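Local coordinates for beta-lactamase-like protein (Novosphingobium pentaromativorans US6-1, PDB 6AUF) that is a zinc-dependent hydrolase of the B3 metallo-beta-lactamase type that probably opens the beta-lactam ring of antibiotics, at residues P187-W192 / Y208-T213. Numbering follows the deposited sequence.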
ATOM      1  N   PRO A 187      -9.659   7.595   4.891  1.00 51.64           N
ATOM      2  CA  PRO A 187     -10.941   7.264   4.253  1.00 46.42           C
ATOM      3  C   PRO A 187     -10.791   6.440   2.991  1.00 48.59           C
ATOM      4  O   PRO A 187     -11.618   5.548   2.742  1.00 46.34           O
ATOM      5  CB  PRO A 187     -11.554   8.643   3.980  1.00 52.02           C
ATOM      6  CG  PRO A 187     -10.978   9.507   5.062  1.00 60.89           C
ATOM      7  CD  PRO A 187      -9.559   9.030   5.214  1.00 58.65           C
ATOM      8  N   GLY A 188      -9.757   6.706   2.187  1.00 49.29           N
ATOM      9  CA  GLY A 188      -9.558   6.066   0.905  1.00 43.42           C
ATOM     10  C   GLY A 188      -8.749   4.788   0.950  1.00 51.49           C
ATOM     11  O   GLY A 188      -8.427   4.227  -0.104  1.00 55.84           O
ATOM     12  N   SER A 189      -8.415   4.301   2.143  1.00 45.79           N
ATOM     13  CA  SER A 189      -7.519   3.158   2.252  1.00 41.42           C
ATOM     14  C   SER A 189      -8.080   1.931   1.537  1.00 45.92           C
ATOM     15  O   SER A 189      -9.261   1.585   1.675  1.00 48.74           O
ATOM     16  CB  SER A 189      -7.261   2.838   3.719  1.00 40.72           C
ATOM     17  OG  SER A 189      -6.837   1.495   3.830  1.00 46.87           O
ATOM     18  N   ALA A 190      -7.218   1.274   0.769  1.00 49.67           N
ATOM     19  CA  ALA A 190      -7.540   0.058   0.046  1.00 48.49           C
ATOM     20  C   ALA A 190      -6.467  -0.994   0.297  1.00 57.75           C
ATOM     21  O   ALA A 190      -5.296  -0.681   0.522  1.00 63.16           O
ATOM     22  CB  ALA A 190      -7.653   0.314  -1.447  1.00 49.61           C
ATOM     23  N   SER A 191      -6.888  -2.251   0.271  1.00 59.24           N
ATOM     24  CA  SER A 191      -6.001  -3.394   0.383  1.00 49.38           C
ATOM     25  C   SER A 191      -6.242  -4.306  -0.810  1.00 58.41           C
ATOM     26  O   SER A 191      -7.370  -4.420  -1.304  1.00 55.24           O
ATOM     27  CB  SER A 191      -6.230  -4.155   1.688  1.00 37.84           C
ATOM     28  OG  SER A 191      -5.702  -3.420   2.777  1.00 55.83           O
ATOM     29  N   TRP A 192      -5.169  -4.949  -1.272  1.00 53.78           N
ATOM     30  CA  TRP A 192      -5.189  -5.698  -2.514  1.00 48.59           C
ATOM     31  C   TRP A 192      -4.754  -7.141  -2.290  1.00 55.22           C
ATOM     32  O   TRP A 192      -3.955  -7.439  -1.397  1.00 60.00           O
ATOM     33  CB  TRP A 192      -4.290  -5.028  -3.539  1.00 52.52           C
ATOM     34  CG  TRP A 192      -4.782  -3.679  -3.979  1.00 54.81           C
ATOM     35  CD1 TRP A 192      -4.490  -2.474  -3.409  1.00 52.07           C
ATOM     36  CD2 TRP A 192      -5.633  -3.398  -5.097  1.00 53.16           C
ATOM     37  NE1 TRP A 192      -5.107  -1.460  -4.100  1.00 51.03           N
ATOM     38  CE2 TRP A 192      -5.816  -2.001  -5.142  1.00 56.32           C
ATOM     39  CE3 TRP A 192      -6.275  -4.192  -6.052  1.00 60.37           C
ATOM     40  CZ2 TRP A 192      -6.607  -1.377  -6.113  1.00 59.03           C
ATOM     41  CZ3 TRP A 192      -7.069  -3.569  -7.019  1.00 60.35           C
ATOM     42  CH2 TRP A 192      -7.222  -2.178  -7.041  1.00 57.44           C
ATOM     43  N   TYR A 208      -1.418  -7.246  -0.180  1.00 52.08           N
ATOM     44  CA  TYR A 208      -0.835  -5.924   0.020  1.00 53.71           C
ATOM     45  C   TYR A 208      -1.794  -5.135   0.919  1.00 59.57           C
ATOM     46  O   TYR A 208      -2.641  -4.351   0.469  1.00 55.66           O
ATOM     47  CB  TYR A 208      -0.584  -5.253  -1.326  1.00 52.04           C
ATOM     48  CG  TYR A 208       0.232  -3.977  -1.252  1.00 55.51           C
ATOM     49  CD1 TYR A 208       1.426  -3.926  -0.527  1.00 49.08           C
ATOM     50  CD2 TYR A 208      -0.182  -2.822  -1.926  1.00 54.30           C
ATOM     51  CE1 TYR A 208       2.172  -2.757  -0.450  1.00 45.78           C
ATOM     52  CE2 TYR A 208       0.556  -1.648  -1.856  1.00 50.18           C
ATOM     53  CZ  TYR A 208       1.730  -1.624  -1.115  1.00 55.56           C
ATOM     54  OH  TYR A 208       2.464  -0.469  -1.046  1.00 59.78           O
ATOM     55  N   ALA A 209      -1.676  -5.386   2.227  1.00 56.53           N
ATOM     56  CA  ALA A 209      -2.574  -4.776   3.203  1.00 53.88           C
ATOM     57  C   ALA A 209      -2.051  -3.395   3.560  1.00 52.18           C
ATOM     58  O   ALA A 209      -0.896  -3.250   3.979  1.00 53.15           O
ATOM     59  CB  ALA A 209      -2.706  -5.637   4.457  1.00 45.96           C
ATOM     60  N   ASP A 210      -2.901  -2.391   3.374  1.00 49.25           N
ATOM     61  CA  ASP A 210      -2.554  -0.994   3.578  1.00 46.65           C
ATOM     62  C   ASP A 210      -2.084  -0.736   5.004  1.00 48.81           C
ATOM     63  O   ASP A 210      -2.351  -1.515   5.926  1.00 46.59           O
ATOM     64  CB  ASP A 210      -3.768  -0.125   3.278  1.00 44.82           C
ATOM     65  CG  ASP A 210      -3.412   1.318   3.105  1.00 56.76           C
ATOM     66  OD1 ASP A 210      -2.200   1.656   3.149  1.00 56.18           O
ATOM     67  OD2 ASP A 210      -4.354   2.110   2.905  1.00 58.27           O
ATOM     68  N   SER A 211      -1.375   0.386   5.184  1.00 49.34           N
ATOM     69  CA  SER A 211      -1.138   0.906   6.529  1.00 48.64           C
ATOM     70  C   SER A 211      -2.440   0.881   7.319  1.00 52.57           C
ATOM     71  O   SER A 211      -3.512   1.162   6.776  1.00 50.18           O
ATOM     72  CB  SER A 211      -0.606   2.339   6.470  1.00 50.66           C
ATOM     73  OG  SER A 211       0.316   2.487   5.412  1.00 64.98           O
ATOM     74  N   ALA A 212      -2.353   0.551   8.608  1.00 51.00           N
ATOM     75  CA  ALA A 212      -3.560   0.408   9.417  1.00 55.09           C
ATOM     76  C   ALA A 212      -3.509   1.267  10.674  1.00 54.53           C
ATOM     77  O   ALA A 212      -4.269   1.024  11.623  1.00 45.56           O
ATOM     78  CB  ALA A 212      -3.804  -1.058   9.779  1.00 48.31           C
ATOM     79  N   THR A 213      -2.644   2.274  10.687  1.00 56.91           N
ATOM     80  CA  THR A 213      -2.417   3.086  11.872  1.00 63.99           C
ATOM     81  C   THR A 213      -3.480   4.168  11.967  1.00 63.12           C
ATOM     82  O   THR A 213      -3.737   4.877  10.989  1.00 61.92           O
ATOM     83  CB  THR A 213      -1.018   3.709  11.810  1.00 65.43           C
ATOM     84  OG1 THR A 213      -0.868   4.410  10.567  1.00 61.58           O
ATOM     85  CG2 THR A 213       0.055   2.621  11.881  1.00 51.23           C
TER
HETATM   86  O   HOH W   1      -2.760  -1.841  -0.379  1.00 63.62           O
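D210 turns CG anti to its backbone N (chi1 -165°) and S189 sends OG anti to its own (chi1 158°), and the two groups meet tip to tip, OG lying 2.7 Å from OD2 of D210. That OG also hydrogen-bonds O of T182. S191 has OG anti to its carbonyl carbon instead, where it accepts a nearly straight bond (167°) from the D210 amide, 3.0 Å from N to OG. Past this point the two segments form an antiparallel hydrogen-bonded pair, W192 with Y208: N of Y208 reaches O of W192 at 2.8 Å, and N of W192 returns to O of Y208 at 3.1 Å. Here strands 190-197 and 203-208 join in one of the two sheets of the metallo-beta-lactamase αβ/βα sandwich, and the chain leaves the second strand toward the dinuclear zinc centre. A water donates to O of A190 and O of Y208, bridging the strands where they part. D210 gives OD1 to ND1 of the zinc ligand H107, a second-shell bond that would help set the imidazole's orientation and may make it a stronger donor to the metal. Next along, S211 touches H107 and hydrogen-bonds a citrate, probably from the crystallisation liquor.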